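Local coordinates for protein nigritoxine (Vibrio nigripulchritudo, PDB 5M41) that acts as a bacterial toxin against crustaceans and insects, at residues R245-P250 and V370-L376; S595-L599 and R652-E656; T608-K613 and E625-L629. All coordinates share one frame; numbering follows the deposited sequence.

Interaction 1: R245-P250 and V370-L376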
ATOM      1  N   ARG A 245     -23.315  -7.885  -8.001  1.00 40.23           N
ATOM      2  CA  ARG A 245     -22.167  -7.820  -8.890  1.00 41.94           C
ATOM      3  C   ARG A 245     -20.941  -7.228  -8.169  1.00 40.54           C
ATOM      4  O   ARG A 245     -19.816  -7.636  -8.432  1.00 42.42           O
ATOM      5  CB  ARG A 245     -22.494  -7.003 -10.148  1.00 44.16           C
ATOM      6  CG  ARG A 245     -23.454  -7.718 -11.089  1.00 46.30           C
ATOM      7  CD  ARG A 245     -23.835  -6.824 -12.259  1.00 50.60           C
ATOM      8  NE  ARG A 245     -22.662  -6.395 -13.017  1.00 52.89           N
ATOM      9  CZ  ARG A 245     -22.130  -7.068 -14.025  1.00 57.53           C
ATOM     10  NH1 ARG A 245     -22.660  -8.219 -14.430  1.00 60.22           N
ATOM     11  NH2 ARG A 245     -21.068  -6.569 -14.643  1.00 63.11           N
ATOM     12  N   ALA A 246     -21.180  -6.295  -7.253  1.00 39.65           N
ATOM     13  CA  ALA A 246     -20.107  -5.557  -6.564  1.00 38.81           C
ATOM     14  C   ALA A 246     -19.805  -6.080  -5.150  1.00 37.01           C
ATOM     15  O   ALA A 246     -19.150  -5.398  -4.361  1.00 37.28           O
ATOM     16  CB  ALA A 246     -20.451  -4.057  -6.523  1.00 37.69           C
ATOM     17  N   ILE A 247     -20.298  -7.275  -4.831  1.00 35.93           N
ATOM     18  CA  ILE A 247     -20.139  -7.878  -3.489  1.00 35.96           C
ATOM     19  C   ILE A 247     -18.684  -7.948  -2.981  1.00 34.99           C
ATOM     20  O   ILE A 247     -18.440  -7.813  -1.793  1.00 35.30           O
ATOM     21  CB  ILE A 247     -20.845  -9.275  -3.386  1.00 35.59           C
ATOM     22  CG1 ILE A 247     -20.795  -9.834  -1.970  1.00 37.24           C
ATOM     23  CG2 ILE A 247     -20.171 -10.328  -4.243  1.00 35.64           C
ATOM     24  CD1 ILE A 247     -21.718  -9.138  -1.003  1.00 34.36           C
ATOM     25  N   GLN A 248     -17.724  -8.163  -3.874  1.00 35.82           N
ATOM     26  CA  GLN A 248     -16.308  -8.175  -3.467  1.00 35.91           C
ATOM     27  C   GLN A 248     -15.576  -6.876  -3.859  1.00 36.81           C
ATOM     28  O   GLN A 248     -14.357  -6.846  -3.920  1.00 36.58           O
ATOM     29  CB  GLN A 248     -15.608  -9.415  -4.049  1.00 36.39           C
ATOM     30  CG  GLN A 248     -16.184 -10.708  -3.481  1.00 36.36           C
ATOM     31  CD  GLN A 248     -15.387 -11.943  -3.890  1.00 38.40           C
ATOM     32  OE1 GLN A 248     -15.083 -12.121  -5.048  1.00 40.02           O
ATOM     33  NE2 GLN A 248     -15.077 -12.804  -2.927  1.00 37.09           N
ATOM     34  N   SER A 249     -16.317  -5.808  -4.137  1.00 36.40           N
ATOM     35  CA  SER A 249     -15.674  -4.553  -4.546  1.00 38.05           C
ATOM     36  C   SER A 249     -15.203  -3.779  -3.308  1.00 36.93           C
ATOM     37  O   SER A 249     -15.668  -4.042  -2.188  1.00 35.99           O
ATOM     38  CB  SER A 249     -16.609  -3.700  -5.420  1.00 38.96           C
ATOM     39  OG  SER A 249     -17.615  -3.131  -4.619  1.00 41.73           O
ATOM     40  N   PRO A 250     -14.256  -2.850  -3.493  1.00 37.20           N
ATOM     41  CA  PRO A 250     -13.658  -2.189  -2.319  1.00 37.37           C
ATOM     42  C   PRO A 250     -14.649  -1.447  -1.400  1.00 38.62           C
ATOM     43  O   PRO A 250     -14.450  -1.471  -0.166  1.00 36.98           O
ATOM     44  CB  PRO A 250     -12.662  -1.219  -2.944  1.00 37.89           C
ATOM     45  CG  PRO A 250     -12.245  -1.923  -4.213  1.00 38.23           C
ATOM     46  CD  PRO A 250     -13.507  -2.553  -4.731  1.00 37.75           C
ATOM     47  N   VAL A 370      -8.224  -3.697  -3.592  1.00 30.59           N
ATOM     48  CA  VAL A 370      -8.562  -5.142  -3.701  1.00 31.65           C
ATOM     49  C   VAL A 370     -10.054  -5.354  -4.016  1.00 32.70           C
ATOM     50  O   VAL A 370     -10.916  -4.822  -3.336  1.00 31.96           O
ATOM     51  CB  VAL A 370      -8.189  -5.892  -2.408  1.00 32.61           C
ATOM     52  CG1 VAL A 370      -8.642  -7.361  -2.457  1.00 32.40           C
ATOM     53  CG2 VAL A 370      -6.679  -5.806  -2.164  1.00 32.15           C
ATOM     54  N   GLY A 371     -10.340  -6.102  -5.069  1.00 33.48           N
ATOM     55  CA  GLY A 371     -11.697  -6.492  -5.437  1.00 35.00           C
ATOM     56  C   GLY A 371     -11.594  -7.333  -6.690  1.00 37.55           C
ATOM     57  O   GLY A 371     -10.489  -7.649  -7.125  1.00 37.07           O
ATOM     58  N   SER A 372     -12.721  -7.683  -7.307  1.00 38.03           N
ATOM     59  CA  SER A 372     -12.621  -8.427  -8.547  1.00 39.89           C
ATOM     60  C   SER A 372     -12.060  -7.502  -9.622  1.00 40.91           C
ATOM     61  O   SER A 372     -12.228  -6.282  -9.531  1.00 39.12           O
ATOM     62  CB  SER A 372     -13.975  -9.012  -8.964  1.00 42.08           C
ATOM     63  OG  SER A 372     -14.720  -8.065  -9.698  1.00 43.45           O
ATOM     64  N   SER A 373     -11.393  -8.061 -10.642  1.00 41.83           N
ATOM     65  CA  SER A 373     -10.860  -7.203 -11.697  1.00 43.47           C
ATOM     66  C   SER A 373     -11.949  -6.332 -12.332  1.00 45.52           C
ATOM     67  O   SER A 373     -11.733  -5.133 -12.570  1.00 45.52           O
ATOM     68  CB  SER A 373     -10.078  -7.982 -12.755  1.00 47.11           C
ATOM     69  OG  SER A 373     -10.841  -9.016 -13.292  1.00 51.57           O
ATOM     70  N   ARG A 374     -13.134  -6.905 -12.542  1.00 45.42           N
ATOM     71  CA  ARG A 374     -14.243  -6.132 -13.068  1.00 47.62           C
ATOM     72  C   ARG A 374     -14.635  -4.976 -12.139  1.00 44.45           C
ATOM     73  O   ARG A 374     -14.956  -3.901 -12.628  1.00 44.42           O
ATOM     74  CB  ARG A 374     -15.454  -7.018 -13.354  1.00 51.07           C
ATOM     75  CG  ARG A 374     -16.681  -6.211 -13.740  1.00 59.04           C
ATOM     76  CD  ARG A 374     -17.958  -7.052 -13.760  1.00 61.51           C
ATOM     77  NE  ARG A 374     -18.366  -7.523 -12.431  1.00 59.57           N
ATOM     78  CZ  ARG A 374     -19.150  -8.584 -12.243  1.00 56.46           C
ATOM     79  NH1 ARG A 374     -19.578  -9.259 -13.288  1.00 59.26           N
ATOM     80  NH2 ARG A 374     -19.491  -8.975 -11.025  1.00 54.81           N
ATOM     81  N   ASP A 375     -14.615  -5.204 -10.822  1.00 41.85           N
ATOM     82  CA  ASP A 375     -14.904  -4.146  -9.845  1.00 41.79           C
ATOM     83  C   ASP A 375     -13.909  -3.002  -9.959  1.00 41.33           C
ATOM     84  O   ASP A 375     -14.279  -1.841  -9.831  1.00 41.11           O
ATOM     85  CB  ASP A 375     -14.837  -4.666  -8.402  1.00 40.57           C
ATOM     86  CG  ASP A 375     -15.866  -5.753  -8.107  1.00 43.51           C
ATOM     87  OD1 ASP A 375     -16.948  -5.752  -8.722  1.00 44.66           O
ATOM     88  OD2 ASP A 375     -15.594  -6.597  -7.218  1.00 42.11           O
ATOM     89  N   LEU A 376     -12.633  -3.329 -10.176  1.00 40.21           N
ATOM     90  CA  LEU A 376     -11.627  -2.289 -10.333  1.00 40.95           C
ATOM     91  C   LEU A 376     -11.861  -1.453 -11.607  1.00 42.78           C
ATOM     92  O   LEU A 376     -11.743  -0.224 -11.554  1.00 43.68           O
ATOM     93  CB  LEU A 376     -10.209  -2.868 -10.261  1.00 40.10           C
ATOM     94  CG  LEU A 376      -9.677  -2.887  -8.814  1.00 42.64           C
ATOM     95  CD1 LEU A 376     -10.611  -3.558  -7.807  1.00 41.14           C
ATOM     96  CD2 LEU A 376      -8.267  -3.432  -8.712  1.00 42.29           C
TER
HETATM   97  O   HOH W   1     -17.581  -8.028  -6.639  1.00 28.09           O

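Interaction 2: S595-L599 and R652-E656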
ATOM      1  N   SER A 595      50.308   9.134  -1.222  1.00 64.55           N
ATOM      2  CA  SER A 595      50.589   9.151   0.206  1.00 62.37           C
ATOM      3  C   SER A 595      49.420   9.724   1.015  1.00 59.52           C
ATOM      4  O   SER A 595      48.511  10.336   0.470  1.00 56.95           O
ATOM      5  CB  SER A 595      51.897   9.913   0.499  1.00 64.92           C
ATOM      6  OG  SER A 595      51.721  11.310   0.341  1.00 62.97           O
ATOM      7  N   ASN A 596      49.464   9.519   2.326  1.00 59.70           N
ATOM      8  CA  ASN A 596      48.442  10.021   3.248  1.00 58.39           C
ATOM      9  C   ASN A 596      47.034   9.515   2.902  1.00 55.62           C
ATOM     10  O   ASN A 596      46.045  10.193   3.170  1.00 54.84           O
ATOM     11  CB  ASN A 596      48.489  11.558   3.317  1.00 58.83           C
ATOM     12  CG  ASN A 596      47.747  12.116   4.520  1.00 58.88           C
ATOM     13  OD1 ASN A 596      47.992  11.717   5.666  1.00 58.16           O
ATOM     14  ND2 ASN A 596      46.845  13.059   4.267  1.00 57.36           N
ATOM     15  N   ASN A 597      46.954   8.324   2.308  1.00 52.65           N
ATOM     16  CA  ASN A 597      45.673   7.717   1.983  1.00 52.73           C
ATOM     17  C   ASN A 597      44.835   7.555   3.247  1.00 51.08           C
ATOM     18  O   ASN A 597      45.316   6.999   4.237  1.00 49.61           O
ATOM     19  CB  ASN A 597      45.893   6.367   1.319  1.00 53.85           C
ATOM     20  CG  ASN A 597      44.615   5.767   0.754  1.00 55.47           C
ATOM     21  OD1 ASN A 597      43.581   6.442   0.616  1.00 52.41           O
ATOM     22  ND2 ASN A 597      44.687   4.481   0.399  1.00 55.62           N
ATOM     23  N   HIS A 598      43.612   8.081   3.241  1.00 49.75           N
ATOM     24  CA  HIS A 598      42.734   7.968   4.427  1.00 49.44           C
ATOM     25  C   HIS A 598      41.284   8.121   4.066  1.00 49.97           C
ATOM     26  O   HIS A 598      40.956   8.714   3.032  1.00 48.08           O
ATOM     27  CB  HIS A 598      43.112   8.990   5.501  1.00 50.52           C
ATOM     28  CG  HIS A 598      42.909  10.426   5.075  1.00 53.37           C
ATOM     29  ND1 HIS A 598      43.804  11.089   4.289  1.00 55.03           N
ATOM     30  CD2 HIS A 598      41.878  11.326   5.346  1.00 51.20           C
ATOM     31  CE1 HIS A 598      43.359  12.347   4.069  1.00 54.37           C
ATOM     32  NE2 HIS A 598      42.183  12.492   4.720  1.00 57.27           N
ATOM     33  N   LEU A 599      40.410   7.576   4.918  1.00 48.46           N
ATOM     34  CA  LEU A 599      38.954   7.691   4.758  1.00 47.55           C
ATOM     35  C   LEU A 599      38.463   8.830   5.640  1.00 46.26           C
ATOM     36  O   LEU A 599      38.914   8.982   6.787  1.00 49.00           O
ATOM     37  CB  LEU A 599      38.238   6.381   5.142  1.00 46.07           C
ATOM     38  CG  LEU A 599      36.719   6.330   4.867  1.00 46.10           C
ATOM     39  CD1 LEU A 599      36.306   4.948   4.393  1.00 43.72           C
ATOM     40  CD2 LEU A 599      35.889   6.780   6.078  1.00 43.82           C
ATOM     41  N   ARG A 652      42.464   5.622   8.916  1.00 48.44           N
ATOM     42  CA  ARG A 652      43.540   5.208   7.992  1.00 51.61           C
ATOM     43  C   ARG A 652      44.046   3.830   8.397  1.00 51.03           C
ATOM     44  O   ARG A 652      43.795   3.398   9.527  1.00 50.20           O
ATOM     45  CB  ARG A 652      44.690   6.240   7.937  1.00 54.21           C
ATOM     46  CG  ARG A 652      44.763   7.145   9.161  1.00 57.45           C
ATOM     47  CD  ARG A 652      45.943   8.100   9.222  1.00 56.64           C
ATOM     48  NE  ARG A 652      46.069   8.976   8.064  1.00 65.23           N
ATOM     49  CZ  ARG A 652      45.513  10.177   7.940  1.00 60.80           C
ATOM     50  NH1 ARG A 652      44.754  10.677   8.886  1.00 57.21           N
ATOM     51  NH2 ARG A 652      45.718  10.874   6.839  1.00 64.52           N
ATOM     52  N   THR A 653      44.729   3.137   7.487  1.00 50.47           N
ATOM     53  CA  THR A 653      45.283   1.825   7.815  1.00 52.96           C
ATOM     54  C   THR A 653      46.575   2.016   8.591  1.00 55.67           C
ATOM     55  O   THR A 653      47.219   3.078   8.510  1.00 55.85           O
ATOM     56  CB  THR A 653      45.590   0.977   6.571  1.00 53.47           C
ATOM     57  OG1 THR A 653      46.667   1.584   5.843  1.00 55.00           O
ATOM     58  CG2 THR A 653      44.373   0.871   5.660  1.00 50.81           C
ATOM     59  N   ASP A 654      46.961   0.985   9.331  1.00 55.80           N
ATOM     60  CA  ASP A 654      48.252   0.989   9.996  1.00 59.81           C
ATOM     61  C   ASP A 654      49.449   1.205   9.038  1.00 62.44           C
ATOM     62  O   ASP A 654      50.354   1.997   9.337  1.00 61.91           O
ATOM     63  CB  ASP A 654      48.439  -0.293  10.806  1.00 62.65           C
ATOM     64  CG  ASP A 654      49.733  -0.291  11.575  1.00 66.21           C
ATOM     65  OD1 ASP A 654      49.825   0.456  12.569  1.00 65.94           O
ATOM     66  OD2 ASP A 654      50.664  -1.007  11.154  1.00 70.73           O
ATOM     67  N   ARG A 655      49.436   0.515   7.899  1.00 62.43           N
ATOM     68  CA  ARG A 655      50.562   0.535   6.983  1.00 66.98           C
ATOM     69  C   ARG A 655      50.693   1.879   6.248  1.00 66.96           C
ATOM     70  O   ARG A 655      51.772   2.229   5.780  1.00 69.35           O
ATOM     71  CB  ARG A 655      50.459  -0.622   5.987  1.00 70.96           C
ATOM     72  CG  ARG A 655      49.443  -0.405   4.883  1.00 75.53           C
ATOM     73  CD  ARG A 655      49.251  -1.653   4.025  1.00 81.02           C
ATOM     74  NE  ARG A 655      48.112  -1.516   3.103  1.00 84.09           N
ATOM     75  CZ  ARG A 655      46.831  -1.723   3.428  1.00 86.03           C
ATOM     76  NH1 ARG A 655      46.489  -2.078   4.666  1.00 82.80           N
ATOM     77  NH2 ARG A 655      45.877  -1.572   2.511  1.00 83.01           N
ATOM     78  N   GLU A 656      49.597   2.623   6.149  1.00 60.55           N
ATOM     79  CA  GLU A 656      49.601   3.893   5.426  1.00 59.12           C
ATOM     80  C   GLU A 656      49.615   5.121   6.339  1.00 58.36           C
ATOM     81  O   GLU A 656      49.541   6.237   5.850  1.00 59.42           O
ATOM     82  CB  GLU A 656      48.392   3.978   4.493  1.00 57.37           C
ATOM     83  CG  GLU A 656      48.466   3.110   3.241  1.00 57.40           C
ATOM     84  CD  GLU A 656      47.104   2.960   2.589  1.00 55.87           C
ATOM     85  OE1 GLU A 656      46.131   2.621   3.301  1.00 56.54           O
ATOM     86  OE2 GLU A 656      46.985   3.174   1.375  1.00 56.50           O
TER
HETATM   87  O   HOH W   2      45.055  13.810   6.767  1.00 40.66           O
HETATM   88  O   HOH W   3      44.777   4.328   4.956  1.00 41.36           O
HETATM   89  O   HOH W   4      47.316   7.953   6.010  1.00 44.12           O

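Interaction 3: T608-K613 and E625-L629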
ATOM      1  N   THR A 608      23.830  16.137  10.895  1.00 45.54           N
ATOM      2  CA  THR A 608      22.603  16.840  10.526  1.00 46.64           C
ATOM      3  C   THR A 608      21.612  15.853   9.955  1.00 45.50           C
ATOM      4  O   THR A 608      20.443  15.836  10.360  1.00 45.09           O
ATOM      5  CB  THR A 608      22.852  17.989   9.524  1.00 46.69           C
ATOM      6  OG1 THR A 608      23.689  18.974  10.146  1.00 48.21           O
ATOM      7  CG2 THR A 608      21.534  18.666   9.133  1.00 47.05           C
ATOM      8  N   TYR A 609      22.076  15.022   9.032  1.00 43.12           N
ATOM      9  CA  TYR A 609      21.153  14.072   8.410  1.00 42.71           C
ATOM     10  C   TYR A 609      20.540  13.138   9.452  1.00 42.55           C
ATOM     11  O   TYR A 609      19.326  12.972   9.486  1.00 43.93           O
ATOM     12  CB  TYR A 609      21.785  13.307   7.239  1.00 41.07           C
ATOM     13  CG  TYR A 609      20.850  12.271   6.648  1.00 41.10           C
ATOM     14  CD1 TYR A 609      19.847  12.638   5.743  1.00 40.92           C
ATOM     15  CD2 TYR A 609      20.945  10.931   7.019  1.00 40.99           C
ATOM     16  CE1 TYR A 609      18.976  11.695   5.215  1.00 41.65           C
ATOM     17  CE2 TYR A 609      20.081   9.973   6.497  1.00 41.81           C
ATOM     18  CZ  TYR A 609      19.101  10.361   5.591  1.00 41.83           C
ATOM     19  OH  TYR A 609      18.238   9.410   5.067  1.00 44.57           O
ATOM     20  N   ILE A 610      21.367  12.565  10.315  1.00 42.02           N
ATOM     21  CA  ILE A 610      20.896  11.595  11.288  1.00 41.71           C
ATOM     22  C   ILE A 610      19.939  12.237  12.311  1.00 44.12           C
ATOM     23  O   ILE A 610      18.876  11.660  12.613  1.00 44.93           O
ATOM     24  CB  ILE A 610      22.076  10.844  11.952  1.00 41.92           C
ATOM     25  CG1 ILE A 610      22.777   9.957  10.913  1.00 41.28           C
ATOM     26  CG2 ILE A 610      21.616   9.992  13.148  1.00 43.10           C
ATOM     27  CD1 ILE A 610      21.926   8.828  10.333  1.00 39.92           C
ATOM     28  N   GLU A 611      20.280  13.426  12.811  1.00 42.08           N
ATOM     29  CA  GLU A 611      19.384  14.159  13.711  1.00 45.30           C
ATOM     30  C   GLU A 611      18.038  14.428  13.038  1.00 46.47           C
ATOM     31  O   GLU A 611      17.000  14.328  13.671  1.00 47.85           O
ATOM     32  CB  GLU A 611      20.028  15.453  14.215  1.00 46.62           C
ATOM     33  CG  GLU A 611      21.240  15.205  15.108  1.00 47.10           C
ATOM     34  CD  GLU A 611      20.868  14.515  16.414  1.00 49.74           C
ATOM     35  OE1 GLU A 611      19.974  15.022  17.101  1.00 51.70           O
ATOM     36  OE2 GLU A 611      21.463  13.477  16.762  1.00 49.75           O
ATOM     37  N   GLY A 612      18.060  14.715  11.741  1.00 45.00           N
ATOM     38  CA  GLY A 612      16.832  14.885  10.984  1.00 46.80           C
ATOM     39  C   GLY A 612      16.035  13.595  10.913  1.00 46.88           C
ATOM     40  O   GLY A 612      14.835  13.578  11.222  1.00 47.90           O
ATOM     41  N   LYS A 613      16.697  12.517  10.497  1.00 46.48           N
ATOM     42  CA  LYS A 613      16.066  11.201  10.419  1.00 47.74           C
ATOM     43  C   LYS A 613      15.615  10.678  11.788  1.00 49.47           C
ATOM     44  O   LYS A 613      14.635   9.939  11.862  1.00 50.80           O
ATOM     45  CB  LYS A 613      16.982  10.188   9.754  1.00 46.44           C
ATOM     46  CG  LYS A 613      17.082  10.350   8.250  1.00 48.59           C
ATOM     47  CD  LYS A 613      15.729  10.197   7.563  1.00 49.79           C
ATOM     48  CE  LYS A 613      15.457   8.767   7.138  1.00 47.33           C
ATOM     49  NZ  LYS A 613      14.360   8.709   6.133  1.00 49.44           N
ATOM     50  N   GLU A 625      13.607  15.585   1.544  1.00 51.55           N
ATOM     51  CA  GLU A 625      14.785  14.814   1.900  1.00 50.44           C
ATOM     52  C   GLU A 625      15.663  14.582   0.682  1.00 48.09           C
ATOM     53  O   GLU A 625      16.889  14.618   0.766  1.00 47.39           O
ATOM     54  CB  GLU A 625      14.397  13.493   2.571  1.00 49.46           C
ATOM     55  CG  GLU A 625      15.597  12.716   3.120  1.00 49.37           C
ATOM     56  CD  GLU A 625      15.202  11.380   3.732  1.00 50.34           C
ATOM     57  OE1 GLU A 625      14.007  11.211   4.012  1.00 51.58           O
ATOM     58  OE2 GLU A 625      16.074  10.504   3.931  1.00 50.07           O
ATOM     59  N   MET A 626      15.020  14.348  -0.452  1.00 48.20           N
ATOM     60  CA  MET A 626      15.696  14.199  -1.729  1.00 51.30           C
ATOM     61  C   MET A 626      16.520  15.452  -2.080  1.00 51.18           C
ATOM     62  O   MET A 626      17.696  15.361  -2.477  1.00 48.80           O
ATOM     63  CB  MET A 626      14.633  13.928  -2.795  1.00 53.58           C
ATOM     64  CG  MET A 626      15.157  13.453  -4.125  1.00 56.80           C
ATOM     65  SD  MET A 626      13.820  12.778  -5.140  1.00 61.66           S
ATOM     66  CE  MET A 626      13.361  11.380  -4.169  1.00 61.48           C
ATOM     67  N   GLU A 627      15.893  16.618  -1.932  1.00 50.45           N
ATOM     68  CA  GLU A 627      16.567  17.884  -2.173  1.00 50.84           C
ATOM     69  C   GLU A 627      17.718  18.017  -1.167  1.00 49.45           C
ATOM     70  O   GLU A 627      18.825  18.439  -1.534  1.00 47.80           O
ATOM     71  CB  GLU A 627      15.578  19.058  -2.061  1.00 53.63           C
ATOM     72  CG  GLU A 627      14.578  19.132  -3.215  1.00 56.63           C
ATOM     73  CD  GLU A 627      13.601  20.300  -3.128  1.00 58.60           C
ATOM     74  OE1 GLU A 627      13.443  20.917  -2.068  1.00 61.77           O
ATOM     75  OE2 GLU A 627      12.955  20.607  -4.137  1.00 66.43           O
ATOM     76  N   TRP A 628      17.472  17.622   0.088  1.00 46.02           N
ATOM     77  CA  TRP A 628      18.497  17.764   1.114  1.00 45.56           C
ATOM     78  C   TRP A 628      19.741  16.984   0.765  1.00 44.29           C
ATOM     79  O   TRP A 628      20.860  17.487   0.923  1.00 45.98           O
ATOM     80  CB  TRP A 628      17.962  17.420   2.512  1.00 44.30           C
ATOM     81  CG  TRP A 628      18.924  17.782   3.626  1.00 44.60           C
ATOM     82  CD1 TRP A 628      18.875  18.890   4.472  1.00 45.51           C
ATOM     83  CD2 TRP A 628      20.129  17.048   4.035  1.00 41.42           C
ATOM     84  NE1 TRP A 628      19.932  18.875   5.356  1.00 45.23           N
ATOM     85  CE2 TRP A 628      20.725  17.811   5.134  1.00 43.23           C
ATOM     86  CE3 TRP A 628      20.755  15.878   3.607  1.00 41.33           C
ATOM     87  CZ2 TRP A 628      21.888  17.395   5.775  1.00 42.15           C
ATOM     88  CZ3 TRP A 628      21.928  15.470   4.256  1.00 39.24           C
ATOM     89  CH2 TRP A 628      22.477  16.212   5.308  1.00 42.19           C
ATOM     90  N   LEU A 629      19.565  15.755   0.280  1.00 44.20           N
ATOM     91  CA  LEU A 629      20.691  14.854  -0.012  1.00 43.21           C
ATOM     92  C   LEU A 629      21.499  15.266  -1.249  1.00 44.26           C
ATOM     93  O   LEU A 629      22.731  15.173  -1.260  1.00 44.87           O
ATOM     94  CB  LEU A 629      20.198  13.404  -0.159  1.00 43.42           C
ATOM     95  CG  LEU A 629      19.734  12.767   1.164  1.00 44.22           C
ATOM     96  CD1 LEU A 629      18.890  11.509   0.934  1.00 43.09           C
ATOM     97  CD2 LEU A 629      20.936  12.488   2.066  1.00 42.13           C
TER

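Interaction 1: R245-P250 and V370-L376
R245 and R374 meet with their side chains crossing at about a right angle, and the two guanidinium groups partly overlap with their planes 37° apart. The overlap is off-centre: R374 NH1 hangs near the rim of one face of the R245 group, 3.4 Å from R245 CZ, while R245 NH2 reaches back to within 3.3 Å of R374 CD. Two like charges this close have other partners nearby. R374 NH1 donates to G19 O, and R245 NH2 has a long, weak ion pair with E378. What ties R374 to the opposite segment is its NH2, which gives a bent bond (141°) to R245 O at 2.9 Å. The reach comes from CG set opposite the backbone nitrogen (chi1 173°) and a turn further out at chi3.

D375, the next residue after R374, faces the 246-249 turn, its CG 3.5 Å from S249 CB. Its OD2 is met from above the carboxylate plane by S372 N, and a water donates to that oxygen and to R245 O while accepting from Q248 N, so it joins both segments. Being at a helix start, the carboxylate is probably stabilised in its charged form. Further along, Q248 O approaches G371 CA at 3.1 Å in a CH···O contact, where the chain bends sharply, and P250 CG rests on V370 O at 3.3 Å.

The 245-250 side keeps its shape as a type I turn from A246 to S249, with S249 OG and N both donating to A246 O. On the other side, strand 366-370 turns into helix 373-382 through a capping box: S372 OG takes the N-H of D375, 3.1 Å from D375 N, and D375 OD2 takes that of S372.

Interaction 2: S595-L599 and R652-E656
R652 lays its guanidinium group alongside the imidazole of H598, planes 30° apart and both side chains pointing the same way, yet the closest polar atoms do not bond. R652 NH2 is 3.2 Å from H598 ND1, but that nitrogen's hydrogen is already spent on N596 O, 2.7 Å from ND1 and almost straight at 173°. The bond lies in the ring plane and fixes the rotation of the imidazole, while H598 CB and CG sit over one face of the guanidinium.

Water does much of the joining. One water accepts from both N596 ND2 and R652 NH2. A second accepts from R652 NE, 2.6 Å away, and donates to N597 O and E656 O. A third accepts from T653 N and donates to N597 O and E656 OE1, so the N597 carbonyl is gripped by two waters.

A direct bond between the segments runs from N597 ND2 to E656 OE2 at 2.8 Å. Amide and carboxylate stand nearly perpendicular (89°), and OE2 is approached on its syn side from out of the plane. The other carboxylate oxygen, OE1, accepts T653 OG1 through its anti lone pair at 2.8 Å, and T653 OG1 itself takes E656 N in an ST motif, which probably helps to steady the glutamate.

Further out, N597 ND2 also donates to M705 O, and R652 NH1 forms a salt bridge with D715. The contact lies at one end of a six-stranded antiparallel sheet, where strand 594-601 runs between 583-589 and 649-652, and 713-715 forms the edge beyond.

Interaction 3: T608-K613 and E625-L629
Y609 and E625 make the central polar link: the tyrosine OH donates to E625 OE2 at 2.7 Å, meeting that oxygen nearly in line with its C-O bond. The two side chains cross at about a right angle, and OE2 sits at the edge of the ring, in its plane. K613 comes to the same carboxylate, its NZ 3.3 Å from E625 OE1 and equally far from OE2. These bonds are weak parts of a salt bridge, and the ammonium also has a salt bridge to D687.

Beside this polar end lies an apolar layer. Y609 CB packs on W628 CH2 at 3.6 Å, and the tyrosine and the indole six-membered ring lie oblique to each other, planes at 41°, centroids 5.7 Å apart. T608 CG2 touches W628 CZ2, also 3.6 Å away, and L629 CD2 comes 3.8 Å from Y609 CE1.

The two segments belong to an antiparallel helix pair, 603-614 and 625-632, joined through the short helix 618-621. The axes of 608-613 and 625-629 run at 169° and come no closer than 12.2 Å, a wide spacing that is bridged by the large tyrosine and tryptophan side chains rather than by backbone packing.

What holds these groups in place lies partly within helix 603-614. K613 CG rests over one face of the Y609 ring, one turn on. T608 OG1 is engaged by N604 O and L642 N, while its CG2, opposite the backbone nitrogen, is the branch turned to the indole. F618 of the connecting helix meets W628 edge-to-face and also touches Y609, K613 and E625; F582, A690 and I694 pack on Y609 as well, the last two from helix 688-704.

Overall arrangement
Interactions 2 and 3 belong together: strand 594-601 leads straight into helix 603-614, and along the chain the helix pair of interaction 3 is nested inside the loop that interaction 2 closes. Their centres are 29 Å apart, with nearest atoms about 14 Å apart. Interaction 1 precedes both in the chain and lies well away, its nearest atoms about 45 Å from those of interaction 2 and about 26 Å from those of interaction 3. The magnesium ion, bound at V189, E192 and D195, draws on none of their residues, and the three are separate packing contacts along an elongated chain.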